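Local coordinates for protein thioredoxin reductase (Streptococcus pyogenes, PDB 5UWY) that probably uses NADPH, through its bound FAD and a redox-active disulfide, to reduce thioredoxin, as in other bacterial thioredoxin reductases, at residues M239-T243 and E255-I259; D248-T252 and T266-I271. The contacts are given in a common frame with arbitrary orientation. Residues are numbered along the deposited sequence.

Contact 1. Residues M239-T243 and E255-I259; sequences MNPVT and EGWII. With FAD (flavin-adenine dinucleotide), chain B.
Residues 239-241 form a short extended strand that ends at Pro241, and Val242 then makes an inverse gamma turn closed by a weak hydrogen bond from Thr243 N to Pro241 O (3.1 Å). Residues 255-259 have no regular structure; the run from CA 255 to CA 258 lies 53° from that of 239-243, with the CA atoms of Pro241 and Trp257 6.0 Å apart. At Gly256 (phi 98°) a CB would jam against the carbonyl O of Glu255 and crowd Thr243 OG1. Trp257 (chi1 m, chi2 86°) offers one electron-rich indole face to the polarised C-H groups of the Pro241 ring: Pro241 CD sits 3.6 Å from the six-membered-ring centroid, a CH-pi contact. Selenomethionine Met239 meets the ring edge, CG to Trp257 CH2 3.6 Å, its SE lying obliquely 5.0 Å from that centroid. Thr243, chi1 p, donates a hydrogen bond from OG1 to Gly256 O (2.8 Å). Val242 points away, bringing CG1 within 3.1 Å of FAD N7A. Proline-tryptophan CH-pi and Met-aromatic packing thus back the adenine end of the FAD pocket.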
# COMPACT_ATOMS: atom_id res chain seq x y z
N MSE A 239 -10.70 5.28 -18.81
CA MSE A 239 -9.40 4.59 -18.90
C MSE A 239 -9.46 3.16 -19.43
O MSE A 239 -10.45 2.45 -19.26
CB MSE A 239 -8.67 4.56 -17.56
CG MSE A 239 -9.52 4.52 -16.32
SE MSE A 239 -8.46 4.56 -14.68
CE MSE A 239 -7.04 5.75 -15.22
N ASN A 240 -8.37 2.75 -20.07
CA ASN A 240 -8.27 1.45 -20.72
C ASN A 240 -7.35 0.54 -19.92
O ASN A 240 -6.13 0.75 -19.91
CB ASN A 240 -7.76 1.63 -22.15
CG ASN A 240 -8.65 2.54 -22.97
OD1 ASN A 240 -9.86 2.61 -22.74
ND2 ASN A 240 -8.06 3.27 -23.91
N PRO A 241 -7.88 -0.46 -19.22
CA PRO A 241 -7.01 -1.46 -18.60
C PRO A 241 -6.31 -2.28 -19.67
O PRO A 241 -6.90 -2.61 -20.71
CB PRO A 241 -7.98 -2.32 -17.78
CG PRO A 241 -9.30 -2.14 -18.45
CD PRO A 241 -9.31 -0.73 -18.97
N VAL A 242 -5.05 -2.60 -19.42
CA VAL A 242 -4.26 -3.41 -20.35
C VAL A 242 -4.56 -4.86 -20.01
O VAL A 242 -3.88 -5.49 -19.19
CB VAL A 242 -2.77 -3.09 -20.28
CG1 VAL A 242 -2.08 -3.65 -21.50
CG2 VAL A 242 -2.56 -1.59 -20.18
N THR A 243 -5.60 -5.41 -20.64
CA THR A 243 -6.02 -6.79 -20.38
C THR A 243 -6.29 -7.53 -21.68
O THR A 243 -7.10 -8.47 -21.71
CB THR A 243 -7.25 -6.83 -19.48
OG1 THR A 243 -8.23 -5.91 -19.96
CG2 THR A 243 -6.87 -6.48 -18.05
N GLU A 255 -15.99 -4.22 -18.27
CA GLU A 255 -15.10 -3.16 -18.73
C GLU A 255 -13.65 -3.61 -18.86
O GLU A 255 -12.81 -2.82 -19.31
CB GLU A 255 -15.18 -1.95 -17.80
CG GLU A 255 -16.54 -1.77 -17.13
CD GLU A 255 -16.83 -0.32 -16.79
OE1 GLU A 255 -16.07 0.28 -16.01
OE2 GLU A 255 -17.83 0.21 -17.33
N GLY A 256 -13.33 -4.84 -18.46
CA GLY A 256 -12.02 -5.40 -18.70
C GLY A 256 -11.03 -5.33 -17.55
O GLY A 256 -9.86 -5.67 -17.75
N TRP A 257 -11.46 -4.91 -16.37
CA TRP A 257 -10.59 -4.90 -15.20
C TRP A 257 -10.60 -6.26 -14.53
O TRP A 257 -11.64 -6.92 -14.45
CB TRP A 257 -11.02 -3.81 -14.22
CG TRP A 257 -11.34 -2.50 -14.87
CD1 TRP A 257 -12.53 -2.12 -15.41
CD2 TRP A 257 -10.44 -1.40 -15.06
NE1 TRP A 257 -12.43 -0.85 -15.93
CE2 TRP A 257 -11.16 -0.39 -15.73
CE3 TRP A 257 -9.10 -1.18 -14.74
CZ2 TRP A 257 -10.58 0.83 -16.07
CZ3 TRP A 257 -8.53 0.03 -15.08
CH2 TRP A 257 -9.27 1.02 -15.74
N ILE A 258 -9.44 -6.69 -14.05
CA ILE A 258 -9.30 -8.01 -13.45
C ILE A 258 -9.95 -8.02 -12.08
O ILE A 258 -9.80 -7.08 -11.29
CB ILE A 258 -7.81 -8.41 -13.37
CG1 ILE A 258 -7.13 -8.20 -14.72
CG2 ILE A 258 -7.69 -9.87 -12.95
CD1 ILE A 258 -5.71 -8.68 -14.77
N ILE A 259 -10.69 -9.09 -11.79
CA ILE A 259 -11.36 -9.27 -10.51
C ILE A 259 -10.46 -10.07 -9.58
O ILE A 259 -10.00 -11.16 -9.93
CB ILE A 259 -12.71 -9.97 -10.70
CG1 ILE A 259 -13.72 -9.04 -11.38
CG2 ILE A 259 -13.25 -10.45 -9.36
CD1 ILE A 259 -14.52 -9.72 -12.47
PA FAD B . 1.36 0.92 -14.41
O1A FAD B . 2.52 1.58 -13.76
O2A FAD B . 0.51 1.80 -15.33
O5B FAD B . 1.82 -0.32 -15.24
C5B FAD B . 2.04 -0.22 -16.66
C4B FAD B . 3.20 -1.09 -17.05
O4B FAD B . 2.71 -2.28 -17.70
C3B FAD B . 4.20 -0.43 -18.01
O3B FAD B . 5.54 -0.63 -17.59
C2B FAD B . 3.89 -1.12 -19.34
O2B FAD B . 5.06 -1.18 -20.16
C1B FAD B . 3.48 -2.51 -18.85
N9A FAD B . 2.70 -3.30 -19.80
C8A FAD B . 1.40 -3.10 -20.19
N7A FAD B . 0.96 -3.97 -21.07
C5A FAD B . 2.05 -4.81 -21.26
C6A FAD B . 2.23 -5.95 -22.07
N6A FAD B . 1.29 -6.45 -22.87
N1A FAD B . 3.44 -6.55 -22.03
C2A FAD B . 4.39 -6.05 -21.24
N3A FAD B . 4.33 -4.99 -20.43
C4A FAD B . 3.12 -4.41 -20.49
N1 FAD B . 0.56 8.44 -8.99
C2 FAD B . 0.65 8.99 -7.74
O2 FAD B . 0.81 8.29 -6.73
N3 FAD B . 0.58 10.37 -7.59
C4 FAD B . 0.41 11.29 -8.60
O4 FAD B . 0.35 12.49 -8.35
C4X FAD B . 0.30 10.69 -9.92
N5 FAD B . 0.14 11.49 -10.94
C5X FAD B . 0.04 10.93 -12.20
C6 FAD B . -0.14 11.77 -13.30
C7 FAD B . -0.25 11.26 -14.58
C7M FAD B . -0.44 12.20 -15.74
C8 FAD B . -0.17 9.87 -14.79
C8M FAD B . -0.28 9.28 -16.17
C9 FAD B . 0.01 9.02 -13.70
C9A FAD B . 0.11 9.54 -12.41
N10 FAD B . 0.28 8.71 -11.28
C10 FAD B . 0.39 9.26 -10.02
C1' FAD B . 0.40 7.25 -11.43
C2' FAD B . -0.87 6.48 -11.10
O2' FAD B . -0.96 6.21 -9.70
C3' FAD B . -0.86 5.15 -11.85
O3' FAD B . -2.18 4.62 -11.83
C4' FAD B . 0.10 4.08 -11.31
O4' FAD B . 1.44 4.41 -11.68
C5' FAD B . -0.24 2.69 -11.83
O5' FAD B . 0.71 1.74 -11.30
P FAD B . 0.67 0.22 -11.74
O1P FAD B . -0.55 -0.46 -11.11
O2P FAD B . 1.95 -0.49 -11.48
O3P FAD B . 0.40 0.30 -13.31

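Contact 2. Residues D248-T252 and T266-I271; sequences DLEIT and TSIPGI
The loop at 248-252 and segment 266-271 meet through side chains, with the backbones nearest at Ile251 and Ser267 (CA to CA 6.4 Å). Leu249 (phi/psi -100/-9, rotamer m,p) points its CB toward the other segment, where that atom lies 3.6 Å from Ile268 CD1; its CD2 reaches Ile271 CD1 at 4.0 Å. Glu250 has a left-handed backbone (57/39) and an exposed, poorly ordered side chain. Its carbonyl is bridged to 266-271 by a water, 3.2 Å from Glu250 O, to which it donates, and 3.1 Å from Ser267 OG, so a small hydroxyl suits this exposed margin. Ile251 (-105/-2, chi1 p, chi2 t) then turns inward: its CG2 lies 3.4 Å from Thr266 CG2 and 3.9 Å from Ile268 CD1. Ile268, rotamer m,t, thus places one methyl against both Leu249 and Ile251. Ile268 to Ile271 form a type II beta turn with a weak hydrogen bond from Ile271 N to Ile268 O (3.3 Å); Pro269 suits its second position and Gly270, at phi 101°, its third. A further hydrogen bond, Thr266 N to Ile271 O (3.2 Å), spans the turn. This apolar packing sits beside strand 84-87, where Leu249 touches Glu86 and Ile268 touches Asn87, while Ile271 opens strand 271-273 and packs on Val106 and Ile108 of the adjacent parallel strand 105-108.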
# COMPACT_ATOMS: atom_id res chain seq x y z
N ASP A 248 -8.85 -14.60 -22.77
CA ASP A 248 -9.24 -16.00 -22.80
C ASP A 248 -9.58 -16.56 -21.43
O ASP A 248 -10.17 -17.64 -21.35
CB ASP A 248 -8.10 -16.83 -23.40
CG ASP A 248 -7.41 -16.13 -24.55
OD1 ASP A 248 -7.82 -16.33 -25.71
OD2 ASP A 248 -6.45 -15.37 -24.29
N LEU A 249 -9.25 -15.85 -20.35
CA LEU A 249 -9.21 -16.44 -19.02
C LEU A 249 -10.45 -16.13 -18.18
O LEU A 249 -10.60 -16.73 -17.10
CB LEU A 249 -7.96 -15.97 -18.27
CG LEU A 249 -6.60 -16.52 -18.75
CD1 LEU A 249 -6.18 -15.92 -20.09
CD2 LEU A 249 -5.53 -16.27 -17.70
N GLU A 250 -11.32 -15.24 -18.63
CA GLU A 250 -12.56 -14.90 -17.92
C GLU A 250 -12.29 -14.42 -16.50
O GLU A 250 -13.02 -14.74 -15.56
CB GLU A 250 -13.53 -16.09 -17.92
CG GLU A 250 -14.08 -16.45 -19.29
CD GLU A 250 -14.66 -17.84 -19.34
OE1 GLU A 250 -13.94 -18.78 -19.75
OE2 GLU A 250 -15.84 -18.01 -18.96
N ILE A 251 -11.22 -13.64 -16.34
CA ILE A 251 -10.88 -13.05 -15.05
C ILE A 251 -11.20 -11.57 -15.01
O ILE A 251 -11.01 -10.93 -13.96
CB ILE A 251 -9.40 -13.30 -14.71
CG1 ILE A 251 -8.50 -12.35 -15.50
CG2 ILE A 251 -9.03 -14.73 -15.06
CD1 ILE A 251 -7.02 -12.66 -15.36
N THR A 252 -11.68 -11.00 -16.10
CA THR A 252 -11.99 -9.59 -16.21
C THR A 252 -13.49 -9.36 -16.03
O THR A 252 -14.30 -10.29 -16.08
CB THR A 252 -11.53 -9.04 -17.56
OG1 THR A 252 -12.02 -9.89 -18.61
CG2 THR A 252 -10.02 -8.99 -17.62
N THR A 266 -6.83 -14.38 -8.26
CA THR A 266 -7.82 -14.42 -9.32
C THR A 266 -8.65 -15.71 -9.20
O THR A 266 -8.30 -16.63 -8.46
CB THR A 266 -7.08 -14.30 -10.66
OG1 THR A 266 -6.79 -12.92 -10.92
CG2 THR A 266 -7.84 -14.86 -11.84
N SER A 267 -9.80 -15.73 -9.89
CA SER A 267 -10.57 -16.97 -10.00
C SER A 267 -9.74 -18.14 -10.53
O SER A 267 -10.11 -19.29 -10.30
CB SER A 267 -11.78 -16.75 -10.92
OG SER A 267 -11.36 -16.42 -12.23
N ILE A 268 -8.64 -17.86 -11.21
CA ILE A 268 -7.72 -18.91 -11.68
C ILE A 268 -6.63 -19.07 -10.61
O ILE A 268 -5.85 -18.14 -10.39
CB ILE A 268 -7.10 -18.54 -13.03
CG1 ILE A 268 -8.19 -18.46 -14.10
CG2 ILE A 268 -6.04 -19.56 -13.41
CD1 ILE A 268 -7.64 -18.32 -15.51
N PRO A 269 -6.55 -20.24 -9.97
CA PRO A 269 -5.52 -20.42 -8.93
C PRO A 269 -4.12 -20.33 -9.51
O PRO A 269 -3.81 -20.93 -10.55
CB PRO A 269 -5.81 -21.83 -8.38
CG PRO A 269 -7.20 -22.16 -8.85
CD PRO A 269 -7.37 -21.44 -10.15
N GLY A 270 -3.26 -19.56 -8.84
CA GLY A 270 -1.88 -19.38 -9.24
C GLY A 270 -1.60 -18.09 -9.97
O GLY A 270 -0.43 -17.70 -10.09
N ILE A 271 -2.63 -17.41 -10.48
CA ILE A 271 -2.48 -16.15 -11.19
C ILE A 271 -3.06 -15.05 -10.32
O ILE A 271 -4.17 -15.18 -9.79
CB ILE A 271 -3.15 -16.20 -12.57
CG1 ILE A 271 -2.46 -17.25 -13.45
CG2 ILE A 271 -3.11 -14.84 -13.24
CD1 ILE A 271 -3.24 -17.61 -14.69
O HOH W 1 -13.36 -14.07 -12.44

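In the fold
Both contacts fold up the long connection from strand 239-241 to strand 271-273, the latter an edge strand, within this chain, of the five-stranded parallel sheet. Along the chain their segments alternate, 239-243, 248-252, 255-259, 266-271, so each contact encloses part of the other. Their centres are about 13 Å apart, on the same side of the chain's centre, and they join directly where Ile259 N probably hydrogen-bonds to Ile251 O (2.9 Å). Contact 1 lies nearer the centre of the chain, beside strand 112-114 and the FAD; contact 2 is more peripheral, near strands 84-87 and 105-108. The connection runs back from the FAD-lining Val242 into the parallel sheet of the FAD-binding domain.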